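Conserved membrane protein (Chlamydia abortus, PDB 6GZU) combines deubiquitinase and acetyltransferase activities in a secreted Chlamydia effector that induces Golgi fragmentation, this portion including its CE-clan, Ulp1-like catalytic region. Local coordinates at residues T44-C48 with F49-R53; V55-L59 with H60-S64. All coordinates share one frame; numbering follows the deposited sequence.

Contact 1. Residues T44-C48 with F49-R53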
loop_
_atom_site.group_PDB
_atom_site.type_symbol
_atom_site.label_atom_id
_atom_site.label_comp_id
_atom_site.label_asym_id
_atom_site.label_seq_id
_atom_site.Cartn_x
_atom_site.Cartn_y
_atom_site.Cartn_z
ATOM N N THR A 44 -7.768 -0.339 8.850
ATOM C CA THR A 44 -7.606 1.107 8.643
ATOM C C THR A 44 -6.736 1.367 7.418
ATOM O O THR A 44 -5.533 1.058 7.430
ATOM C CB THR A 44 -6.944 1.768 9.888
ATOM O OG1 THR A 44 -7.704 1.442 11.068
ATOM C CG2 THR A 44 -6.845 3.292 9.729
ATOM N N PRO A 45 -7.305 1.965 6.351
ATOM C CA PRO A 45 -6.440 2.354 5.216
ATOM C C PRO A 45 -5.526 3.494 5.637
ATOM O O PRO A 45 -5.829 4.187 6.614
ATOM C CB PRO A 45 -7.417 2.937 4.171
ATOM C CG PRO A 45 -8.808 2.602 4.709
ATOM C CD PRO A 45 -8.713 2.369 6.175
ATOM N N SER A 46 -4.439 3.697 4.907
ATOM C CA SER A 46 -3.553 4.846 5.174
ATOM C C SER A 46 -4.034 6.069 4.399
ATOM O O SER A 46 -4.873 5.947 3.484
ATOM C CB SER A 46 -2.132 4.523 4.714
ATOM O OG SER A 46 -1.646 3.349 5.402
ATOM N N THR A 47 -3.521 7.244 4.766
ATOM C CA THR A 47 -3.775 8.489 4.033
ATOM C C THR A 47 -2.440 9.187 3.876
ATOM O O THR A 47 -1.425 8.756 4.437
ATOM C CB THR A 47 -4.691 9.453 4.827
ATOM O OG1 THR A 47 -3.975 9.954 5.977
ATOM C CG2 THR A 47 -5.974 8.747 5.290
ATOM N N CYS A 48 -2.406 10.316 3.190
ATOM C CA CYS A 48 -1.144 11.040 3.063
ATOM C C CYS A 48 -0.604 11.490 4.430
ATOM O O CYS A 48 0.589 11.667 4.571
ATOM C CB CYS A 48 -1.288 12.249 2.123
ATOM S SG CYS A 48 -2.565 13.451 2.583
ATOM N N PHE A 49 -1.488 11.673 5.400
ATOM C CA PHE A 49 -1.084 12.140 6.723
ATOM C C PHE A 49 -0.649 11.005 7.628
ATOM O O PHE A 49 0.085 11.256 8.571
ATOM C CB PHE A 49 -2.210 12.936 7.396
ATOM C CG PHE A 49 -2.586 14.183 6.672
ATOM C CD1 PHE A 49 -1.702 15.218 6.564
ATOM C CD2 PHE A 49 -3.832 14.310 6.107
ATOM C CE1 PHE A 49 -2.038 16.373 5.884
ATOM C CE2 PHE A 49 -4.190 15.472 5.454
ATOM C CZ PHE A 49 -3.302 16.523 5.348
ATOM N N SER A 50 -1.081 9.776 7.346
ATOM C CA SER A 50 -0.814 8.664 8.264
ATOM C C SER A 50 0.138 7.637 7.700
ATOM O O SER A 50 0.643 6.777 8.452
ATOM C CB SER A 50 -2.105 7.989 8.690
ATOM O OG SER A 50 -2.639 7.286 7.584
ATOM N N ILE A 51 0.470 7.719 6.413
ATOM C CA ILE A 51 1.273 6.654 5.780
ATOM C C ILE A 51 2.693 6.553 6.382
ATOM O O ILE A 51 3.160 5.454 6.593
ATOM C CB ILE A 51 1.293 6.817 4.215
ATOM C CG1 ILE A 51 2.105 5.729 3.531
ATOM C CG2 ILE A 51 1.841 8.185 3.807
ATOM C CD1 ILE A 51 1.598 4.296 3.732
ATOM N N GLU A 52 3.354 7.667 6.704
ATOM C CA GLU A 52 4.718 7.544 7.208
ATOM C C GLU A 52 4.709 6.799 8.558
ATOM O O GLU A 52 5.544 5.900 8.801
ATOM C CB GLU A 52 5.392 8.905 7.345
ATOM C CG GLU A 52 6.759 8.805 8.027
ATOM C CD GLU A 52 7.406 10.144 8.148
ATOM O OE1 GLU A 52 6.711 11.184 8.326
ATOM O OE2 GLU A 52 8.642 10.194 8.073
ATOM N N ARG A 53 3.802 7.202 9.454
ATOM C CA ARG A 53 3.706 6.541 10.779
ATOM C C ARG A 53 3.397 5.052 10.605
ATOM O O ARG A 53 3.976 4.199 11.310
ATOM C CB ARG A 53 2.664 7.250 11.666
ATOM C CG ARG A 53 2.425 6.663 13.046
ATOM C CD ARG A 53 3.601 6.825 13.955
ATOM N NE ARG A 53 3.944 8.235 14.172
ATOM C CZ ARG A 53 3.441 9.013 15.138
ATOM N NH1 ARG A 53 2.536 8.537 16.005
ATOM N NH2 ARG A 53 3.849 10.282 15.231
HETATM O O HOH W 1 -4.964 6.068 8.371
HETATM O O HOH W 2 2.464 10.517 6.430
#

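Contact 2. Residues V55-L59 with H60-S64. With ZN (zinc ion), chain C.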
loop_
_atom_site.group_PDB
_atom_site.type_symbol
_atom_site.label_atom_id
_atom_site.label_comp_id
_atom_site.label_asym_id
_atom_site.label_seq_id
_atom_site.Cartn_x
_atom_site.Cartn_y
_atom_site.Cartn_z
ATOM N N VAL A 55 4.160 3.025 8.030
ATOM C CA VAL A 55 5.369 2.368 7.559
ATOM C C VAL A 55 6.384 2.207 8.680
ATOM O O VAL A 55 6.960 1.110 8.856
ATOM C CB VAL A 55 5.985 3.205 6.399
ATOM C CG1 VAL A 55 7.384 2.692 6.061
ATOM C CG2 VAL A 55 5.078 3.175 5.156
ATOM N N LEU A 56 6.657 3.282 9.417
ATOM C CA LEU A 56 7.622 3.185 10.511
ATOM C C LEU A 56 7.202 2.176 11.558
ATOM O O LEU A 56 8.028 1.368 12.008
ATOM C CB LEU A 56 7.853 4.541 11.170
ATOM C CG LEU A 56 8.447 5.595 10.249
ATOM C CD1 LEU A 56 8.447 7.010 10.892
ATOM C CD2 LEU A 56 9.883 5.189 9.918
ATOM N N LYS A 57 5.922 2.141 11.915
ATOM C CA LYS A 57 5.476 1.139 12.907
ATOM C C LYS A 57 5.617 -0.270 12.334
ATOM O O LYS A 57 6.041 -1.196 13.038
ATOM C CB LYS A 57 4.025 1.375 13.353
ATOM C CG LYS A 57 3.856 2.580 14.309
ATOM C CD LYS A 57 2.375 2.882 14.578
ATOM C CE LYS A 57 1.702 1.705 15.304
ATOM N NZ LYS A 57 2.408 1.349 16.588
ATOM N N ASP A 58 5.299 -0.464 11.052
ATOM C CA ASP A 58 5.374 -1.835 10.506
ATOM C C ASP A 58 6.809 -2.349 10.393
ATOM O O ASP A 58 7.044 -3.549 10.462
ATOM C CB ASP A 58 4.652 -1.920 9.149
ATOM C CG ASP A 58 3.174 -1.854 9.290
ATOM O OD1 ASP A 58 2.677 -2.301 10.340
ATOM O OD2 ASP A 58 2.490 -1.409 8.370
ATOM N N LEU A 59 7.779 -1.431 10.298
ATOM C CA LEU A 59 9.201 -1.809 10.304
ATOM C C LEU A 59 9.801 -1.758 11.698
ATOM O O LEU A 59 11.036 -1.857 11.856
ATOM C CB LEU A 59 9.992 -0.860 9.386
ATOM C CG LEU A 59 9.538 -1.036 7.925
ATOM C CD1 LEU A 59 10.136 0.115 7.059
ATOM C CD2 LEU A 59 10.015 -2.372 7.477
ATOM N N HIS A 60 8.953 -1.630 12.718
ATOM C CA HIS A 60 9.402 -1.543 14.131
ATOM C C HIS A 60 10.381 -0.422 14.416
ATOM O O HIS A 60 11.288 -0.574 15.258
ATOM C CB HIS A 60 9.929 -2.907 14.596
ATOM C CG HIS A 60 9.002 -4.030 14.229
ATOM N ND1 HIS A 60 9.192 -4.831 13.120
ATOM C CD2 HIS A 60 7.831 -4.428 14.772
ATOM C CE1 HIS A 60 8.218 -5.728 13.041
ATOM N NE2 HIS A 60 7.379 -5.509 14.035
ATOM N N LEU A 61 10.188 0.691 13.713
ATOM C CA LEU A 61 10.986 1.881 13.860
ATOM C C LEU A 61 10.262 2.992 14.589
ATOM O O LEU A 61 10.718 4.134 14.582
ATOM C CB LEU A 61 11.418 2.374 12.488
ATOM C CG LEU A 61 12.436 1.446 11.811
ATOM C CD1 LEU A 61 12.578 1.826 10.362
ATOM C CD2 LEU A 61 13.755 1.513 12.503
ATOM N N TYR A 62 9.184 2.691 15.295
ATOM C CA TYR A 62 8.482 3.764 15.987
ATOM C C TYR A 62 8.208 3.411 17.444
ATOM O O TYR A 62 7.663 2.357 17.729
ATOM C CB TYR A 62 7.177 4.121 15.254
ATOM C CG TYR A 62 6.592 5.351 15.865
ATOM C CD1 TYR A 62 7.201 6.591 15.670
ATOM C CD2 TYR A 62 5.497 5.274 16.721
ATOM C CE1 TYR A 62 6.714 7.728 16.270
ATOM C CE2 TYR A 62 5.004 6.403 17.333
ATOM C CZ TYR A 62 5.621 7.629 17.105
ATOM O OH TYR A 62 5.139 8.774 17.698
ATOM N N ASP A 63 8.595 4.281 18.375
ATOM C CA ASP A 63 8.405 3.995 19.801
ATOM C C ASP A 63 7.227 4.816 20.298
ATOM O O ASP A 63 7.368 6.010 20.534
ATOM C CB ASP A 63 9.684 4.347 20.590
ATOM C CG ASP A 63 9.533 4.155 22.105
ATOM O OD1 ASP A 63 8.778 4.932 22.721
ATOM O OD2 ASP A 63 10.190 3.256 22.689
ATOM N N SER A 64 6.063 4.194 20.447
ATOM C CA SER A 64 4.877 4.942 20.855
ATOM C C SER A 64 4.973 5.510 22.278
ATOM O O SER A 64 4.164 6.348 22.667
ATOM C CB SER A 64 3.641 4.066 20.757
ATOM O OG SER A 64 3.545 3.245 21.910
HETATM ZN ZN ZN C . 5.873 -6.775 14.220
HETATM O O HOH W 3 11.020 -4.918 10.868
#

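Contact 1. Residues T44-C48 with F49-R53
Thr-47 and Ser-50 bracket the type I beta turn that leads the chain into helix 51-58, and they illustrate how a turn can be tied by both backbone and side chains. The carbonyl oxygen of Thr-47 accepts twice: Ser-50 N lies 3.1 Å from Thr-47 O, above the carbonyl plane, whereas Ile-51 N, 2.9 Å from Thr-47 O, approaches almost in line with the carbonyl bond. The return bond comes from Thr-47 N, which donates to Ser-50 OG at 3.0 Å. A chi1 of 70° tucks that hydroxyl between its own backbone N and carbonyl carbon, turning it back toward the start of the turn, where a water also joins it to Pro-45 O. Thr-47 OG1 leans over the same turn and accepts weak bonds from Phe-49 N (3.1 Å) and Ser-50 N. In one of its two deposited conformers, and for that conformer alone, Cys-48 places SG over a face of the Phe-49 ring, 3.9 Å from the centroid and only 15° off the ring normal, a sulfur-aromatic contact that is at best part-time. On the Ser-46 side, CD1 of Ile-51 rests 3.8 Å from Ser-46 OG. Around the turn, Thr-47 and Phe-49 pack on Met-117 of helix 114-124, Ile-51 meets Ala-165 of helix 159-174, and Ser-46 bonds through its backbone to Pro-104 and Trp-106 of strand 100-107.

Contact 2. Residues V55-L59 with H60-S64
Leu-56 and Leu-61 cross at about a right angle, with Leu-56 CD2 set 4.1 Å from Leu-61 CB, and this is the apolar pairing expected of the Schellman motif that ends helix 51-58. The polar half of the motif is a pair of backbone bonds: Leu-61 N reaches back to Leu-56 O at 2.8 Å, and His-60 N to Lys-57 O at 3.0 Å. Both depend on His-60 adopting a left-handed backbone (phi 56°), which swings the chain off the helix. Beside the leucine pair, the middle of the Lys-57 chain lies slantwise against the base of Tyr-62, Lys-57 CG touching Tyr-62 CB at 3.8 Å, while Leu-61 CD1 rests against Leu-59 CB at 3.9 Å.

The imidazole of His-60 points the other way. With CG anti to its carbonyl carbon (chi1 -47°), the ring folds back beside the last helical turn, and Asp-58 O sits over one face, 3.6 Å from His-60 CE1. At the ring edge the two nitrogens are divided between two partners. His-60 ND1 donates in plane to a water at 2.9 Å, and His-60 NE2 binds the zinc ion at 2.0 Å. Cys-78, His-80 and Cys-95 complete the site, the His-80 ring standing roughly perpendicular to that of His-60. Asp-58 acts from the second shell: its OD1 accepts from His-80 NE2 and its OD2 from Tyr-103 OH. The carboxylate thus holds His-80 with ND1 directed at the metal and may make that imidazole a stronger ligand. With NE2 bound to zinc, the proton of a neutral His-60 ring is expected on ND1, in keeping with the water that accepts from it.

In the fold
The two contacts lie at opposite ends of one short helix, 51-58, with their centres about 13 Å apart. Contact 1 comes first along the chain, forming the turn into the helix; contact 2 closes it and passes the chain on to strand 62-63 of a small two-stranded sheet. They touch directly where Arg-53 CZ packs 3.1 Å from Tyr-62 OH. Strand 100-107 of the main sheet and helix 159-174 border both. Contact 1 is nearer the centre of the chain, whereas contact 2 carries a zinc ligand. A single helix, defined at each end by local bonds, therefore runs from a buried turn nearer the centre of the chain to the metal site.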